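Local coordinates for decapping nuclease RAI1 (Candida albicans, PDB 5BTH), which removes NAD caps and other 5'-end structures from RNAs as a divalent-metal-dependent decapping hydrolase, and binds and stimulates the exoribonuclease RAT1, at residues A[124-129]-A[346-351]; A[252-257]-A[308-313]. All blocks are in the same frame, centred on the assembly; numbering follows the deposited sequence.

Interaction 1 of 2, residues A[124-129]-A[346-351]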
ATOM      1  N   VAL A 124      -5.150 -11.178 -13.345  1.00 44.38           N
ATOM      2  CA  VAL A 124      -6.362 -10.441 -13.579  1.00 44.63           C
ATOM      3  C   VAL A 124      -7.534 -11.333 -13.904  1.00 47.53           C
ATOM      4  O   VAL A 124      -7.412 -12.221 -14.741  1.00 48.82           O
ATOM      5  CB  VAL A 124      -6.240  -9.581 -14.819  1.00 42.35           C
ATOM      6  CG1 VAL A 124      -7.476  -8.728 -14.921  1.00 47.44           C
ATOM      7  CG2 VAL A 124      -4.959  -8.770 -14.729  1.00 49.47           C
ATOM      8  N   VAL A 125      -8.697 -11.038 -13.330  1.00 46.68           N
ATOM      9  CA  VAL A 125      -9.794 -11.997 -13.345  1.00 54.85           C
ATOM     10  C   VAL A 125     -11.179 -11.361 -13.527  1.00 60.79           C
ATOM     11  O   VAL A 125     -11.645 -10.601 -12.663  1.00 65.21           O
ATOM     12  CB  VAL A 125      -9.741 -12.847 -12.087  1.00 47.35           C
ATOM     13  CG1 VAL A 125     -10.811 -13.912 -12.146  1.00 50.38           C
ATOM     14  CG2 VAL A 125      -8.357 -13.438 -11.974  1.00 46.28           C
ATOM     15  N   PRO A 126     -11.825 -11.657 -14.674  1.00 66.23           N
ATOM     16  CA  PRO A 126     -13.174 -11.204 -14.947  1.00 64.36           C
ATOM     17  C   PRO A 126     -14.203 -11.917 -14.111  1.00 71.58           C
ATOM     18  O   PRO A 126     -14.108 -13.131 -13.916  1.00 76.84           O
ATOM     19  CB  PRO A 126     -13.365 -11.540 -16.419  1.00 70.43           C
ATOM     20  CG  PRO A 126     -12.003 -11.540 -16.993  1.00 62.29           C
ATOM     21  CD  PRO A 126     -11.156 -12.122 -15.902  1.00 64.48           C
ATOM     22  N   PHE A 127     -15.166 -11.145 -13.602  1.00 73.25           N
ATOM     23  CA  PHE A 127     -16.237 -11.665 -12.757  1.00 70.73           C
ATOM     24  C   PHE A 127     -17.274 -10.560 -12.483  1.00 67.08           C
ATOM     25  O   PHE A 127     -16.910  -9.400 -12.138  1.00 55.51           O
ATOM     26  CB  PHE A 127     -15.665 -12.202 -11.455  1.00 68.58           C
ATOM     27  CG  PHE A 127     -16.639 -12.973 -10.646  1.00 71.34           C
ATOM     28  CD1 PHE A 127     -17.501 -12.323  -9.775  1.00 73.93           C
ATOM     29  CD2 PHE A 127     -16.687 -14.343 -10.729  1.00 77.40           C
ATOM     30  CE1 PHE A 127     -18.406 -13.033  -9.003  1.00 70.24           C
ATOM     31  CE2 PHE A 127     -17.589 -15.071  -9.960  1.00 79.40           C
ATOM     32  CZ  PHE A 127     -18.450 -14.412  -9.093  1.00 77.74           C
ATOM     33  N   ASP A 128     -18.553 -10.910 -12.677  1.00 54.23           N
ATOM     34  CA  ASP A 128     -19.635 -10.002 -12.376  1.00 53.76           C
ATOM     35  C   ASP A 128     -19.378  -8.576 -12.867  1.00 52.33           C
ATOM     36  O   ASP A 128     -19.672  -7.607 -12.166  1.00 53.67           O
ATOM     37  CB  ASP A 128     -19.859  -9.986 -10.875  1.00 57.46           C
ATOM     38  CG  ASP A 128     -21.311  -9.804 -10.497  1.00 68.64           C
ATOM     39  OD1 ASP A 128     -22.107  -9.331 -11.341  1.00 67.23           O
ATOM     40  OD2 ASP A 128     -21.651 -10.163  -9.343  1.00 73.76           O
ATOM     41  N   GLY A 129     -18.817  -8.440 -14.060  1.00 54.30           N
ATOM     42  CA  GLY A 129     -18.727  -7.122 -14.749  1.00 50.17           C
ATOM     43  C   GLY A 129     -17.569  -6.254 -14.296  1.00 54.01           C
ATOM     44  O   GLY A 129     -17.508  -5.024 -14.614  1.00 50.06           O
ATOM     45  N   LYS A 346     -11.969 -17.125 -18.941  1.00 87.09           N
ATOM     46  CA  LYS A 346     -10.515 -17.043 -18.845  1.00 87.17           C
ATOM     47  C   LYS A 346     -10.037 -15.812 -18.053  1.00 81.21           C
ATOM     48  O   LYS A 346     -10.783 -14.852 -17.811  1.00 69.80           O
ATOM     49  CB  LYS A 346      -9.831 -17.147 -20.217  1.00 89.85           C
ATOM     50  CG  LYS A 346     -10.529 -16.446 -21.372  1.00 92.03           C
ATOM     51  CD  LYS A 346     -11.049 -17.460 -22.394  1.00 95.99           C
ATOM     52  CE  LYS A 346     -11.877 -16.769 -23.467  1.00 95.00           C
ATOM     53  NZ  LYS A 346     -11.101 -15.704 -24.173  1.00 91.40           N
ATOM     54  N   SER A 347      -8.785 -15.932 -17.611  1.00 72.27           N
ATOM     55  CA  SER A 347      -8.081 -14.993 -16.753  1.00 63.93           C
ATOM     56  C   SER A 347      -6.875 -14.457 -17.524  1.00 55.85           C
ATOM     57  O   SER A 347      -6.618 -14.848 -18.649  1.00 56.53           O
ATOM     58  CB  SER A 347      -7.549 -15.724 -15.485  1.00 62.78           C
ATOM     59  OG  SER A 347      -8.566 -16.026 -14.539  1.00 64.71           O
ATOM     60  N   TYR A 348      -6.108 -13.583 -16.904  1.00 52.76           N
ATOM     61  CA  TYR A 348      -4.932 -13.077 -17.542  1.00 54.23           C
ATOM     62  C   TYR A 348      -3.763 -12.893 -16.573  1.00 57.73           C
ATOM     63  O   TYR A 348      -3.842 -13.162 -15.370  1.00 62.07           O
ATOM     64  CB  TYR A 348      -5.271 -11.790 -18.331  1.00 57.64           C
ATOM     65  CG  TYR A 348      -6.504 -11.863 -19.262  1.00 60.14           C
ATOM     66  CD1 TYR A 348      -6.376 -12.024 -20.668  1.00 61.46           C
ATOM     67  CD2 TYR A 348      -7.792 -11.741 -18.747  1.00 61.94           C
ATOM     68  CE1 TYR A 348      -7.506 -12.067 -21.506  1.00 59.72           C
ATOM     69  CE2 TYR A 348      -8.911 -11.807 -19.567  1.00 59.85           C
ATOM     70  CZ  TYR A 348      -8.775 -11.968 -20.938  1.00 63.15           C
ATOM     71  OH  TYR A 348      -9.934 -12.001 -21.691  1.00 60.00           O
ATOM     72  N   ARG A 349      -2.636 -12.502 -17.151  1.00 68.86           N
ATOM     73  CA  ARG A 349      -1.436 -12.207 -16.403  1.00 64.35           C
ATOM     74  C   ARG A 349      -0.923 -10.865 -16.802  1.00 71.10           C
ATOM     75  O   ARG A 349      -0.686 -10.587 -18.000  1.00 71.65           O
ATOM     76  CB  ARG A 349      -0.361 -13.227 -16.667  1.00 63.37           C
ATOM     77  CG  ARG A 349      -0.468 -14.394 -15.733  1.00 64.38           C
ATOM     78  CD  ARG A 349       0.594 -15.391 -16.115  1.00 64.97           C
ATOM     79  NE  ARG A 349       1.264 -15.881 -14.934  1.00 65.31           N
ATOM     80  CZ  ARG A 349       1.168 -17.123 -14.452  1.00 70.26           C
ATOM     81  NH1 ARG A 349       0.414 -18.055 -15.063  1.00 69.22           N
ATOM     82  NH2 ARG A 349       1.846 -17.431 -13.340  1.00 58.57           N
ATOM     83  N   LEU A 350      -0.774 -10.027 -15.783  1.00 67.01           N
ATOM     84  CA  LEU A 350      -0.070  -8.801 -15.952  1.00 65.30           C
ATOM     85  C   LEU A 350       1.334  -9.089 -15.478  1.00 62.82           C
ATOM     86  O   LEU A 350       1.557  -9.576 -14.356  1.00 61.55           O
ATOM     87  CB  LEU A 350      -0.740  -7.626 -15.217  1.00 63.03           C
ATOM     88  CG  LEU A 350      -0.684  -6.392 -16.132  1.00 61.96           C
ATOM     89  CD1 LEU A 350      -1.600  -6.561 -17.333  1.00 67.64           C
ATOM     90  CD2 LEU A 350      -1.028  -5.097 -15.426  1.00 61.31           C
ATOM     91  N   LYS A 351       2.246  -8.837 -16.408  1.00 62.62           N
ATOM     92  CA  LYS A 351       3.670  -8.943 -16.234  1.00 60.04           C
ATOM     93  C   LYS A 351       4.266  -7.637 -16.697  1.00 60.34           C
ATOM     94  O   LYS A 351       3.917  -7.133 -17.765  1.00 53.38           O
ATOM     95  CB  LYS A 351       4.220 -10.021 -17.147  1.00 58.85           C
ATOM     96  CG  LYS A 351       5.656 -10.388 -16.871  1.00 60.17           C
ATOM     97  CD  LYS A 351       5.883 -11.828 -17.273  1.00 57.37           C
ATOM     98  CE  LYS A 351       7.329 -12.233 -17.077  1.00 57.97           C
ATOM     99  NZ  LYS A 351       7.595 -12.511 -15.639  1.00 61.94           N
TER

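Interaction 2 of 2, residues A[252-257]-A[308-313]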
ATOM      1  N   GLU A 252      22.544  13.627   4.530  1.00 63.50           N
ATOM      2  CA  GLU A 252      23.926  14.054   4.739  1.00 67.67           C
ATOM      3  C   GLU A 252      24.469  14.587   3.427  1.00 67.74           C
ATOM      4  O   GLU A 252      25.033  15.649   3.380  1.00 67.13           O
ATOM      5  CB  GLU A 252      24.840  12.877   5.167  1.00 70.70           C
ATOM      6  CG  GLU A 252      24.238  11.836   6.110  1.00 73.31           C
ATOM      7  CD  GLU A 252      24.951  11.701   7.443  1.00 76.68           C
ATOM      8  OE1 GLU A 252      25.470  10.594   7.730  1.00 84.81           O
ATOM      9  OE2 GLU A 252      24.964  12.680   8.219  1.00 73.92           O
ATOM     10  N   ASN A 253      24.308  13.823   2.364  1.00 70.99           N
ATOM     11  CA  ASN A 253      24.817  14.229   1.078  1.00 72.07           C
ATOM     12  C   ASN A 253      23.766  14.180  -0.002  1.00 75.71           C
ATOM     13  O   ASN A 253      22.620  13.729   0.201  1.00 70.56           O
ATOM     14  CB  ASN A 253      26.004  13.352   0.680  1.00 69.21           C
ATOM     15  CG  ASN A 253      25.636  11.898   0.570  1.00 68.69           C
ATOM     16  OD1 ASN A 253      24.483  11.557   0.370  1.00 73.20           O
ATOM     17  ND2 ASN A 253      26.617  11.035   0.696  1.00 68.28           N
ATOM     18  N   ASN A 254      24.198  14.674  -1.151  1.00 70.95           N
ATOM     19  CA  ASN A 254      23.440  14.661  -2.380  1.00 77.43           C
ATOM     20  C   ASN A 254      22.958  13.256  -2.795  1.00 71.07           C
ATOM     21  O   ASN A 254      21.851  13.078  -3.302  1.00 73.12           O
ATOM     22  CB  ASN A 254      24.310  15.286  -3.482  1.00 77.93           C
ATOM     23  CG  ASN A 254      23.528  15.611  -4.738  1.00 78.09           C
ATOM     24  OD1 ASN A 254      23.216  14.727  -5.544  1.00 86.44           O
ATOM     25  ND2 ASN A 254      23.214  16.884  -4.920  1.00 77.89           N
ATOM     26  N   SER A 255      23.777  12.249  -2.573  1.00 65.44           N
ATOM     27  CA  SER A 255      23.354  10.891  -2.879  1.00 62.43           C
ATOM     28  C   SER A 255      22.041  10.520  -2.110  1.00 60.33           C
ATOM     29  O   SER A 255      21.144   9.824  -2.621  1.00 59.26           O
ATOM     30  CB  SER A 255      24.515   9.950  -2.544  1.00 62.65           C
ATOM     31  OG  SER A 255      24.209   8.600  -2.804  1.00 70.43           O
ATOM     32  N   GLN A 256      21.944  11.016  -0.885  1.00 56.15           N
ATOM     33  CA  GLN A 256      20.820  10.729  -0.013  1.00 53.87           C
ATOM     34  C   GLN A 256      19.661  11.626  -0.343  1.00 50.63           C
ATOM     35  O   GLN A 256      18.488  11.265  -0.127  1.00 47.38           O
ATOM     36  CB  GLN A 256      21.257  10.927   1.427  1.00 50.90           C
ATOM     37  CG  GLN A 256      22.327   9.908   1.819  1.00 49.46           C
ATOM     38  CD  GLN A 256      22.968  10.143   3.183  1.00 46.82           C
ATOM     39  OE1 GLN A 256      24.020   9.625   3.463  1.00 57.49           O
ATOM     40  NE2 GLN A 256      22.310  10.872   4.038  1.00 53.77           N
ATOM     41  N   VAL A 257      19.980  12.797  -0.890  1.00 46.64           N
ATOM     42  CA  VAL A 257      18.940  13.682  -1.348  1.00 41.86           C
ATOM     43  C   VAL A 257      18.111  13.030  -2.414  1.00 37.07           C
ATOM     44  O   VAL A 257      16.870  13.151  -2.367  1.00 35.30           O
ATOM     45  CB  VAL A 257      19.453  15.079  -1.746  1.00 44.75           C
ATOM     46  CG1 VAL A 257      18.404  15.870  -2.515  1.00 46.15           C
ATOM     47  CG2 VAL A 257      19.800  15.858  -0.489  1.00 41.92           C
ATOM     48  N   ASN A 308      13.033  20.902  -6.569  1.00 41.55           N
ATOM     49  CA  ASN A 308      14.333  20.667  -5.953  1.00 40.98           C
ATOM     50  C   ASN A 308      15.522  20.985  -6.869  1.00 46.35           C
ATOM     51  O   ASN A 308      15.735  20.329  -7.891  1.00 50.34           O
ATOM     52  CB  ASN A 308      14.420  19.197  -5.562  1.00 44.34           C
ATOM     53  CG  ASN A 308      15.453  18.955  -4.499  1.00 47.58           C
ATOM     54  OD1 ASN A 308      16.488  19.607  -4.483  1.00 46.96           O
ATOM     55  ND2 ASN A 308      15.165  18.017  -3.565  1.00 46.40           N
ATOM     56  N   PRO A 309      16.346  21.970  -6.500  1.00 58.52           N
ATOM     57  CA  PRO A 309      17.487  22.257  -7.383  1.00 51.25           C
ATOM     58  C   PRO A 309      18.474  21.114  -7.372  1.00 51.25           C
ATOM     59  O   PRO A 309      19.031  20.753  -8.399  1.00 46.15           O
ATOM     60  CB  PRO A 309      18.120  23.496  -6.761  1.00 51.92           C
ATOM     61  CG  PRO A 309      17.193  23.936  -5.677  1.00 51.77           C
ATOM     62  CD  PRO A 309      16.402  22.756  -5.257  1.00 52.94           C
ATOM     63  N   LEU A 310      18.679  20.495  -6.218  1.00 53.46           N
ATOM     64  CA  LEU A 310      19.616  19.380  -6.157  1.00 47.17           C
ATOM     65  C   LEU A 310      19.298  18.220  -7.055  1.00 40.00           C
ATOM     66  O   LEU A 310      20.188  17.458  -7.335  1.00 46.33           O
ATOM     67  CB  LEU A 310      19.767  18.850  -4.742  1.00 51.50           C
ATOM     68  CG  LEU A 310      20.399  19.804  -3.740  1.00 51.78           C
ATOM     69  CD1 LEU A 310      21.309  19.023  -2.818  1.00 55.98           C
ATOM     70  CD2 LEU A 310      21.223  20.876  -4.445  1.00 57.64           C
ATOM     71  N   THR A 311      18.083  18.068  -7.557  1.00 44.07           N
ATOM     72  CA  THR A 311      17.731  16.827  -8.278  1.00 50.11           C
ATOM     73  C   THR A 311      17.203  17.004  -9.689  1.00 55.68           C
ATOM     74  O   THR A 311      16.706  16.031 -10.279  1.00 56.26           O
ATOM     75  CB  THR A 311      16.699  16.050  -7.462  1.00 50.92           C
ATOM     76  OG1 THR A 311      15.578  16.902  -7.219  1.00 55.11           O
ATOM     77  CG2 THR A 311      17.290  15.678  -6.144  1.00 53.79           C
ATOM     78  N   ASN A 312      17.265  18.236 -10.215  1.00 68.80           N
ATOM     79  CA  ASN A 312      17.184  18.470 -11.666  1.00 71.81           C
ATOM     80  C   ASN A 312      18.062  17.406 -12.331  1.00 76.99           C
ATOM     81  O   ASN A 312      19.254  17.302 -12.019  1.00 85.03           O
ATOM     82  CB  ASN A 312      17.697  19.883 -12.036  1.00 74.89           C
ATOM     83  CG  ASN A 312      16.622  20.973 -11.911  1.00 80.60           C
ATOM     84  OD1 ASN A 312      16.736  22.067 -12.492  1.00 86.35           O
ATOM     85  ND2 ASN A 312      15.571  20.681 -11.172  1.00 79.27           N
ATOM     86  N   ALA A 313      17.459  16.591 -13.195  1.00 82.30           N
ATOM     87  CA  ALA A 313      18.162  15.503 -13.916  1.00 86.01           C
ATOM     88  C   ALA A 313      17.556  15.359 -15.331  1.00 83.57           C
ATOM     89  O   ALA A 313      16.939  16.314 -15.824  1.00 81.64           O
ATOM     90  CB  ALA A 313      18.101  14.188 -13.122  1.00 79.93           C
TER

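Interaction 1 of 2, residues A[124-129]-A[346-351]
Val-124 and Tyr-348 form an antiparallel hydrogen-bonded pair near the end of strand 120-127, where it meets the start of strand 348-353, CA to CA 5.0 Å apart and the short axes at 145°. This β-ladder belongs to the PD-(D/E)XK nuclease-type domain of the DXO/Dom3Z family, away from the metal and substrate residues. The two bonds of the pair differ in shape. Tyr-348 N donates to Val-124 O over 2.9 Å in the carbonyl plane, whereas Val-124 N reaches Tyr-348 O over 3.1 Å from above that carbonyl's plane, 57° out of it. The ladder continues through the backbones of Leu-350 and Leu-122; the chains part only after Pro-126.

The side chains of Val-124 and Tyr-348 share one face of the sheet, CB to CB 4.3 Å. Because CG of Tyr-348 is anti to its carbonyl carbon (chi1 -49°), the ring runs alongside the Val-124 to Pro-126 backbone and meets Pro-126 with an edge: Pro-126 CG lies near the ring plane, 4.0 Å from CE2, and the Pro-126 and Tyr-348 side chains cross at about a right angle. Val-124 CG2 extends the apolar patch to Leu-350 CB, which strand 358-363 backs through Phe-359 and Leu-361. The other face carries Val-125 and Ser-347, lying against helix 366-376 at Leu-372. There the Ser-347 hydroxyl is hydrogen-bonded to Asn-369 OD1, and its OG also rests on the forked end of Val-125, 3.6 Å from CG2 and 3.9 Å from CG1.

Interaction 2 of 2, residues A[252-257]-A[308-313]
Val-257 presses a single methyl into the loop 308-313, and this is the close-packed part of the contact. Its CB points at the loop, and with CG1 opposite the backbone N (chi1 167°) that branch does all the touching: 3.8 Å to Thr-311 CG2, 4.0 Å to Leu-310 CB and 4.0 Å to Asn-308 ND2. The methyl thus sits among three loop side chains; the Val-257 side chain crosses that of Leu-310 at about a right angle, and Val-257 itself also leans on Ile-251. Thr-311, the buried member of the group, offers its methyl to Val-257 and gives its hydroxyl a partner one turn further along the same helix, in a hydrogen bond between OG1 and Glu-261 OE2.

The segment 252-257 carries the N-terminal end of helix 254-274 in the PD-(D/E)XK nuclease-type domain. Asn-253 is the N-cap residue: its OD1 accepts from Gln-256 N at 2.9 Å, the donor lying almost in line with the side-chain C=O. Within the loop, Leu-310 N makes a weak hydrogen bond to Asn-308 OD1, with an N-H...O angle of 123°, in the manner of an Asx turn.

Toward solvent the fit is looser. The exposed Asn-254 lays its amide beside the exposed Leu-310; the two side chains are skewed to each other, with ND2 of Asn-254 3.6 Å from CD1 of Leu-310, a polar group resting on a methyl. The same nitrogen is 3.9 Å from Leu-310 O, and no hydrogen bond joins the two segments anywhere.

Well into the chain, after the first strands and helices, strand 120-127 opens the large loop that interaction 1 closes at 346-351, 217 residues after the end of 124-129. Inside that loop, helix 254-274 begins within 252-257, and interaction 2 closes a shorter loop when the chain returns at 308-313, after helix 301-306 and before helix 321-338. The contacts are therefore nested and do not cross. Interaction 1 joins two β-strands distant in sequence; interaction 2 sets a surface loop against the start of a helix. Their centres lie about 41 Å apart and their nearest atoms about 26 Å, so they tie separate parts of one nuclease-type domain.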